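Local structure of agenet domain-containing protein (Arabidopsis thaliana, 6IE4) at residues Phe122-Arg127 and Asp138-His143. The protein probably reads chromatin through its tandem Agenet domains, which bind methylated histone H3 tails. Sequence-based numbering, arbitrary orientation.
Sequences FSVFFR and DELRFH
Leu140 reaches across the interior of a small SH3-like Agenet barrel and meets Phe122 and Val124 on the opposing strand. Strands 121-126 and 140-142 are not partners in the sheet: the former is paired with 107-117 and 131-136, the latter with 99-104. They face each other across the curled sheet, with the Phe122 and Leu140 CA atoms 9.1 Å apart, and are joined purely by apolar side chains. The 3-10 turn ending at Glu139 delivers the chain into strand 140-142, as in SH3 domains, where a 3-10 turn precedes the last strand of the barrel.

Leu140 forks at CG; CD1 alone of the two methyls touches Phe122, while both lie at the limit of contact with Val124 CG2. CD1 comes obliquely to the Phe122 ring, lying 3.9 Å from Phe122 CD1 and 4.1 Å from Phe122 CG, at the root of the ring rather than its far end. The Leu140 side chain has CG anti to its own carbonyl carbon (chi1 -50°); with CD1 anti to CA (chi2 -176°), that methyl is carried out to the Phe122 ring while CD2 branches off it. Phe135 and Ala102 also touch Leu140, while Val116 and Ile94 pack on Phe122, so the contact is part of a larger buried hydrophobic core. Farther along strand 121-126, Phe126 packs on a modified side chain of the bound peptide. The second methyl makes the looser touch, Leu140 CD2 standing 4.4 Å from Val124 CG2.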
ATOM      1  N   PHE A 122     -18.724  -0.966   1.153  1.00 30.61           N
ATOM      2  CA  PHE A 122     -18.258  -2.131   1.876  1.00 27.93           C
ATOM      3  C   PHE A 122     -17.765  -1.679   3.233  1.00 27.34           C
ATOM      4  O   PHE A 122     -17.392  -0.516   3.425  1.00 26.06           O
ATOM      5  CB  PHE A 122     -17.129  -2.848   1.109  1.00 30.85           C
ATOM      6  CG  PHE A 122     -17.457  -3.095  -0.335  1.00 28.99           C
ATOM      7  CD1 PHE A 122     -17.237  -2.114  -1.281  1.00 29.80           C
ATOM      8  CD2 PHE A 122     -18.034  -4.285  -0.735  1.00 29.07           C
ATOM      9  CE1 PHE A 122     -17.566  -2.327  -2.598  1.00 30.52           C
ATOM     10  CE2 PHE A 122     -18.355  -4.501  -2.044  1.00 29.38           C
ATOM     11  CZ  PHE A 122     -18.126  -3.516  -2.978  1.00 27.94           C
ATOM     12  N   SER A 123     -17.718  -2.625   4.158  1.00 27.05           N
ATOM     13  CA  SER A 123     -17.194  -2.373   5.487  1.00 27.37           C
ATOM     14  C   SER A 123     -16.105  -3.397   5.730  1.00 26.89           C
ATOM     15  O   SER A 123     -16.313  -4.594   5.512  1.00 28.14           O
ATOM     16  CB  SER A 123     -18.305  -2.470   6.571  1.00 28.93           C
ATOM     17  OG  SER A 123     -17.789  -2.336   7.886  1.00 25.31           O
ATOM     18  N   VAL A 124     -14.965  -2.931   6.237  1.00 26.58           N
ATOM     19  CA  VAL A 124     -13.692  -3.622   6.087  1.00 26.61           C
ATOM     20  C   VAL A 124     -13.038  -3.714   7.458  1.00 27.23           C
ATOM     21  O   VAL A 124     -12.888  -2.695   8.137  1.00 33.57           O
ATOM     22  CB  VAL A 124     -12.758  -2.885   5.103  1.00 27.27           C
ATOM     23  CG1 VAL A 124     -11.390  -3.562   5.061  1.00 24.59           C
ATOM     24  CG2 VAL A 124     -13.362  -2.797   3.702  1.00 24.77           C
ATOM     25  N   PHE A 125     -12.676  -4.927   7.877  1.00 25.60           N
ATOM     26  CA  PHE A 125     -12.055  -5.162   9.181  1.00 28.37           C
ATOM     27  C   PHE A 125     -10.536  -5.244   9.069  1.00 26.51           C
ATOM     28  O   PHE A 125     -10.014  -6.070   8.320  1.00 30.98           O
ATOM     29  CB  PHE A 125     -12.588  -6.431   9.844  1.00 27.97           C
ATOM     30  CG  PHE A 125     -11.883  -6.756  11.126  1.00 31.97           C
ATOM     31  CD1 PHE A 125     -12.031  -5.920  12.226  1.00 30.68           C
ATOM     32  CD2 PHE A 125     -11.094  -7.893  11.247  1.00 31.71           C
ATOM     33  CE1 PHE A 125     -11.392  -6.182  13.407  1.00 29.03           C
ATOM     34  CE2 PHE A 125     -10.455  -8.173  12.437  1.00 30.77           C
ATOM     35  CZ  PHE A 125     -10.610  -7.306  13.519  1.00 36.82           C
ATOM     36  N   PHE A 126      -9.837  -4.391   9.817  1.00 27.84           N
ATOM     37  CA  PHE A 126      -8.378  -4.394   9.902  1.00 25.75           C
ATOM     38  C   PHE A 126      -7.905  -5.031  11.209  1.00 31.14           C
ATOM     39  O   PHE A 126      -8.212  -4.531  12.294  1.00 28.25           O
ATOM     40  CB  PHE A 126      -7.837  -2.966   9.765  1.00 25.10           C
ATOM     41  CG  PHE A 126      -8.282  -2.275   8.504  1.00 24.71           C
ATOM     42  CD1 PHE A 126      -9.509  -1.625   8.446  1.00 24.94           C
ATOM     43  CD2 PHE A 126      -7.511  -2.321   7.365  1.00 23.59           C
ATOM     44  CE1 PHE A 126      -9.931  -1.016   7.286  1.00 25.52           C
ATOM     45  CE2 PHE A 126      -7.930  -1.719   6.193  1.00 23.56           C
ATOM     46  CZ  PHE A 126      -9.132  -1.066   6.147  1.00 24.45           C
ATOM     47  N   ARG A 127      -7.069  -6.079  11.098  1.00 39.88           N
ATOM     48  CA  ARG A 127      -6.749  -6.912  12.256  1.00 34.49           C
ATOM     49  C   ARG A 127      -5.656  -6.301  13.107  1.00 38.75           C
ATOM     50  O   ARG A 127      -5.722  -6.375  14.336  1.00 43.25           O
ATOM     51  CB  ARG A 127      -6.268  -8.287  11.820  1.00 36.86           C
ATOM     52  CG  ARG A 127      -7.267  -9.117  11.094  1.00 44.93           C
ATOM     53  CD  ARG A 127      -6.824 -10.542  11.178  1.00 46.19           C
ATOM     54  NE  ARG A 127      -7.274 -11.331  10.043  1.00 57.97           N
ATOM     55  CZ  ARG A 127      -6.690 -12.466   9.667  1.00 55.29           C
ATOM     56  NH1 ARG A 127      -5.646 -12.935  10.359  1.00 41.53           N
ATOM     57  NH2 ARG A 127      -7.161 -13.136   8.619  1.00 49.84           N
ATOM     58  N   ASP A 138     -14.432   2.081  -5.280  1.00 31.84           N
ATOM     59  CA  ASP A 138     -13.275   2.652  -5.936  1.00 30.59           C
ATOM     60  C   ASP A 138     -12.178   3.019  -4.940  1.00 35.15           C
ATOM     61  O   ASP A 138     -11.151   3.557  -5.348  1.00 37.86           O
ATOM     62  CB  ASP A 138     -13.698   3.887  -6.719  1.00 27.31           C
ATOM     63  CG  ASP A 138     -14.004   5.033  -5.822  1.00 38.73           C
ATOM     64  OD1 ASP A 138     -14.802   4.854  -4.874  1.00 46.54           O
ATOM     65  OD2 ASP A 138     -13.484   6.137  -6.094  1.00 50.78           O
ATOM     66  N   GLU A 139     -12.351   2.704  -3.655  1.00 34.43           N
ATOM     67  CA  GLU A 139     -11.307   2.908  -2.664  1.00 31.11           C
ATOM     68  C   GLU A 139     -10.640   1.599  -2.301  1.00 29.82           C
ATOM     69  O   GLU A 139      -9.690   1.594  -1.513  1.00 27.31           O
ATOM     70  CB  GLU A 139     -11.873   3.544  -1.389  1.00 29.31           C
ATOM     71  CG  GLU A 139     -12.819   4.713  -1.595  1.00 33.04           C
ATOM     72  CD  GLU A 139     -13.194   5.405  -0.280  1.00 34.02           C
ATOM     73  OE1 GLU A 139     -12.326   6.128   0.261  1.00 35.71           O
ATOM     74  OE2 GLU A 139     -14.344   5.234   0.206  1.00 30.77           O
ATOM     75  N   LEU A 140     -11.087   0.501  -2.893  1.00 29.11           N
ATOM     76  CA  LEU A 140     -10.518  -0.806  -2.644  1.00 27.66           C
ATOM     77  C   LEU A 140      -9.800  -1.333  -3.863  1.00 28.56           C
ATOM     78  O   LEU A 140     -10.096  -0.978  -5.005  1.00 31.63           O
ATOM     79  CB  LEU A 140     -11.583  -1.827  -2.235  1.00 30.23           C
ATOM     80  CG  LEU A 140     -12.514  -1.371  -1.121  1.00 29.03           C
ATOM     81  CD1 LEU A 140     -13.410  -2.502  -0.766  1.00 28.38           C
ATOM     82  CD2 LEU A 140     -11.706  -0.930   0.074  1.00 24.22           C
ATOM     83  N   ARG A 141      -8.874  -2.232  -3.586  1.00 24.26           N
ATOM     84  CA  ARG A 141      -8.281  -3.036  -4.620  1.00 29.02           C
ATOM     85  C   ARG A 141      -8.179  -4.452  -4.079  1.00 34.20           C
ATOM     86  O   ARG A 141      -8.256  -4.674  -2.867  1.00 35.65           O
ATOM     87  CB  ARG A 141      -6.911  -2.475  -5.020  1.00 30.59           C
ATOM     88  CG  ARG A 141      -5.777  -2.795  -4.060  1.00 31.05           C
ATOM     89  CD  ARG A 141      -4.541  -1.962  -4.366  1.00 28.59           C
ATOM     90  NE  ARG A 141      -3.457  -2.221  -3.427  1.00 27.92           N
ATOM     91  CZ  ARG A 141      -2.193  -1.922  -3.683  1.00 29.20           C
ATOM     92  NH1 ARG A 141      -1.903  -1.263  -4.800  1.00 30.69           N
ATOM     93  NH2 ARG A 141      -1.237  -2.194  -2.799  1.00 25.59           N
ATOM     94  N   PHE A 142      -7.987  -5.406  -4.977  1.00 35.86           N
ATOM     95  CA  PHE A 142      -7.840  -6.792  -4.563  1.00 36.22           C
ATOM     96  C   PHE A 142      -6.442  -6.957  -3.985  1.00 37.01           C
ATOM     97  O   PHE A 142      -5.462  -6.441  -4.535  1.00 37.76           O
ATOM     98  CB  PHE A 142      -8.078  -7.735  -5.752  1.00 41.11           C
ATOM     99  CG  PHE A 142      -9.460  -7.596  -6.376  1.00 51.76           C
ATOM    100  CD1 PHE A 142     -10.590  -8.073  -5.712  1.00 55.18           C
ATOM    101  CD2 PHE A 142      -9.642  -6.907  -7.570  1.00 52.16           C
ATOM    102  CE1 PHE A 142     -11.875  -7.927  -6.258  1.00 50.82           C
ATOM    103  CE2 PHE A 142     -10.918  -6.742  -8.119  1.00 56.86           C
ATOM    104  CZ  PHE A 142     -12.038  -7.255  -7.459  1.00 54.80           C
ATOM    105  N   HIS A 143      -6.356  -7.608  -2.837  1.00 36.23           N
ATOM    106  CA  HIS A 143      -5.061  -7.809  -2.217  1.00 36.27           C
ATOM    107  C   HIS A 143      -4.295  -8.891  -2.967  1.00 36.56           C
ATOM    108  O   HIS A 143      -4.775 -10.019  -3.111  1.00 34.96           O
ATOM    109  CB  HIS A 143      -5.202  -8.197  -0.755  1.00 33.51           C
ATOM    110  CG  HIS A 143      -3.884  -8.426  -0.088  1.00 39.86           C
ATOM    111  ND1 HIS A 143      -3.199  -7.432   0.577  1.00 36.45           N
ATOM    112  CD2 HIS A 143      -3.098  -9.527  -0.035  1.00 40.33           C
ATOM    113  CE1 HIS A 143      -2.068  -7.922   1.050  1.00 35.51           C
ATOM    114  NE2 HIS A 143      -1.981  -9.191   0.690  1.00 39.90           N
TER